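Side-chain contact in long form salivary protein D7L1 (PDB 3DXL), which sequesters host biogenic amines and leukotrienes in separate pockets, dampening the vertebrate response to mosquito blood feeding: residues L31-W34 with N39-V42. Sequence-based numbering, arbitrary orientation.
Sequences LAKW and NEPV. With GOL (glycerol), chain D.
Lys-33 lays the end of its side chain across Glu-40 at about a right angle, CD lying 3.9 Å from Glu-40 CB. A bend at chi3 (-85°) turns the tip toward Pro-41, whose ring carbon CD sits 3.9 Å from Lys-33 NZ. The two charges do not touch: Lys-33 NZ and Glu-40 OE1 stand 4.9 Å apart, and a water that accepts from the ammonium and donates to the carboxylate joins them. Beside this surface pair, the buried indole of Trp-34 presents its edge to the loop, and NE1 donates to Glu-40 O over 2.9 Å. The bond is bent (137° at the hydrogen); the oxygen lies near the ring plane, whereas NE1 stands above the carbonyl plane. Indole N-H and loop carbonyl thus pair at the cis peptide between Glu-40 and Pro-41, to which this carbonyl belongs, while Phe-50 of helix 45-58 stacks on the tryptophan. A glycerol, probably from crystallisation, bridges the segments at the other end, its O1 donating to Trp-34 O and its O2 to Asn-39 OD1. Here the end of helix 27-34 meets the loop leading to helix 45-58 in the N-terminal odorant-binding-protein-like domain, close to leukotriene-binding Trp-37.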
ATOM      1  N   LEU A  31       4.881 -18.104   4.869  1.00 13.30           N
ATOM      2  CA  LEU A  31       5.149 -17.144   3.810  1.00 12.91           C
ATOM      3  C   LEU A  31       5.172 -17.825   2.435  1.00 13.14           C
ATOM      4  O   LEU A  31       4.583 -17.317   1.478  1.00 12.85           O
ATOM      5  CB  LEU A  31       6.465 -16.412   4.084  1.00 12.76           C
ATOM      6  CG  LEU A  31       6.972 -15.471   2.991  1.00 13.06           C
ATOM      7  CD1 LEU A  31       5.994 -14.348   2.674  1.00 13.18           C
ATOM      8  CD2 LEU A  31       8.326 -14.904   3.394  1.00 13.23           C
ATOM      9  N   ALA A  32       5.846 -18.966   2.349  1.00 13.42           N
ATOM     10  CA  ALA A  32       5.978 -19.695   1.086  1.00 14.05           C
ATOM     11  C   ALA A  32       4.629 -20.097   0.495  1.00 14.25           C
ATOM     12  O   ALA A  32       4.455 -20.081  -0.724  1.00 14.78           O
ATOM     13  CB  ALA A  32       6.865 -20.915   1.265  1.00 14.58           C
ATOM     14  N   LYS A  33       3.688 -20.472   1.361  1.00 14.13           N
ATOM     15  CA  LYS A  33       2.344 -20.855   0.936  1.00 14.99           C
ATOM     16  C   LYS A  33       1.493 -19.640   0.601  1.00 14.27           C
ATOM     17  O   LYS A  33       0.906 -19.560  -0.485  1.00 14.37           O
ATOM     18  CB  LYS A  33       1.662 -21.685   2.019  1.00 15.01           C
ATOM     19  CG  LYS A  33       2.226 -23.091   2.147  1.00 16.93           C
ATOM     20  CD  LYS A  33       1.520 -23.910   3.223  1.00 18.13           C
ATOM     21  CE  LYS A  33       2.110 -23.664   4.607  1.00 22.19           C
ATOM     22  NZ  LYS A  33       1.715 -24.717   5.586  1.00 24.18           N
ATOM     23  N   TRP A  34       1.412 -18.686   1.526  1.00 13.79           N
ATOM     24  CA  TRP A  34       0.552 -17.526   1.314  1.00 14.01           C
ATOM     25  C   TRP A  34       0.915 -16.753   0.042  1.00 15.04           C
ATOM     26  O   TRP A  34       0.030 -16.293  -0.681  1.00 15.33           O
ATOM     27  CB  TRP A  34       0.578 -16.583   2.518  1.00 13.21           C
ATOM     28  CG  TRP A  34       0.152 -17.176   3.834  1.00 12.20           C
ATOM     29  CD1 TRP A  34      -0.333 -18.441   4.076  1.00 12.00           C
ATOM     30  CD2 TRP A  34       0.177 -16.508   5.102  1.00 11.48           C
ATOM     31  NE1 TRP A  34      -0.604 -18.586   5.418  1.00 11.32           N
ATOM     32  CE2 TRP A  34      -0.303 -17.417   6.069  1.00 12.00           C
ATOM     33  CE3 TRP A  34       0.543 -15.216   5.510  1.00 11.95           C
ATOM     34  CZ2 TRP A  34      -0.411 -17.081   7.424  1.00 12.06           C
ATOM     35  CZ3 TRP A  34       0.437 -14.884   6.856  1.00 12.04           C
ATOM     36  CH2 TRP A  34      -0.039 -15.810   7.796  1.00 11.94           C
ATOM     37  N   ASN A  39      -3.763 -20.618   1.121  1.00 13.50           N
ATOM     38  CA  ASN A  39      -4.110 -20.077   2.428  1.00 13.94           C
ATOM     39  C   ASN A  39      -4.156 -21.188   3.462  1.00 13.63           C
ATOM     40  O   ASN A  39      -5.225 -21.673   3.826  1.00 13.63           O
ATOM     41  CB  ASN A  39      -5.425 -19.304   2.367  1.00 14.13           C
ATOM     42  CG  ASN A  39      -5.313 -18.025   1.556  1.00 15.79           C
ATOM     43  OD1 ASN A  39      -4.222 -17.461   1.400  1.00 15.86           O
ATOM     44  ND2 ASN A  39      -6.442 -17.557   1.035  1.00 17.12           N
ATOM     45  N   GLU A  40      -2.965 -21.584   3.902  1.00 13.81           N
ATOM     46  CA  GLU A  40      -2.773 -22.708   4.801  1.00 14.80           C
ATOM     47  C   GLU A  40      -1.716 -22.339   5.834  1.00 14.28           C
ATOM     48  O   GLU A  40      -0.844 -21.503   5.551  1.00 13.84           O
ATOM     49  CB  GLU A  40      -2.313 -23.943   4.019  1.00 14.82           C
ATOM     50  CG  GLU A  40      -3.384 -24.536   3.109  1.00 15.88           C
ATOM     51  CD  GLU A  40      -2.868 -25.640   2.208  1.00 16.81           C
ATOM     52  OE1 GLU A  40      -1.697 -26.046   2.336  1.00 18.66           O
ATOM     53  OE2 GLU A  40      -3.651 -26.098   1.348  1.00 19.35           O
ATOM     54  N   PRO A  41      -1.772 -22.962   7.026  1.00 14.55           N
ATOM     55  CA  PRO A  41      -2.793 -23.922   7.480  1.00 14.71           C
ATOM     56  C   PRO A  41      -4.114 -23.253   7.836  1.00 14.32           C
ATOM     57  O   PRO A  41      -4.127 -22.185   8.456  1.00 13.67           O
ATOM     58  CB  PRO A  41      -2.161 -24.559   8.731  1.00 15.62           C
ATOM     59  CG  PRO A  41      -0.741 -24.098   8.753  1.00 15.59           C
ATOM     60  CD  PRO A  41      -0.706 -22.793   8.029  1.00 14.66           C
ATOM     61  N   VAL A  42      -5.226 -23.889   7.472  1.00 14.15           N
ATOM     62  CA  VAL A  42      -6.538 -23.279   7.670  1.00 14.52           C
ATOM     63  C   VAL A  42      -6.924 -23.165   9.147  1.00 14.62           C
ATOM     64  O   VAL A  42      -7.777 -22.357   9.499  1.00 14.61           O
ATOM     65  CB  VAL A  42      -7.662 -23.986   6.854  1.00 14.61           C
ATOM     66  CG1 VAL A  42      -7.354 -23.929   5.359  1.00 15.10           C
ATOM     67  CG2 VAL A  42      -7.902 -25.425   7.334  1.00 15.97           C
TER
HETATM   68  C1  GOL D 306      -2.619 -13.855  -1.762  1.00 18.22           C
HETATM   69  O1  GOL D 306      -1.358 -13.891  -1.125  1.00 18.27           O
HETATM   70  C2  GOL D 306      -3.674 -14.470  -0.854  1.00 18.61           C
HETATM   71  O2  GOL D 306      -3.366 -15.834  -0.656  1.00 19.54           O
HETATM   72  C3  GOL D 306      -5.027 -14.363  -1.538  1.00 19.29           C
HETATM   73  O3  GOL D 306      -6.029 -14.816  -0.656  1.00 19.16           O
HETATM   74  O   HOH W   1      -0.168 -26.536   4.541  1.00 77.47           O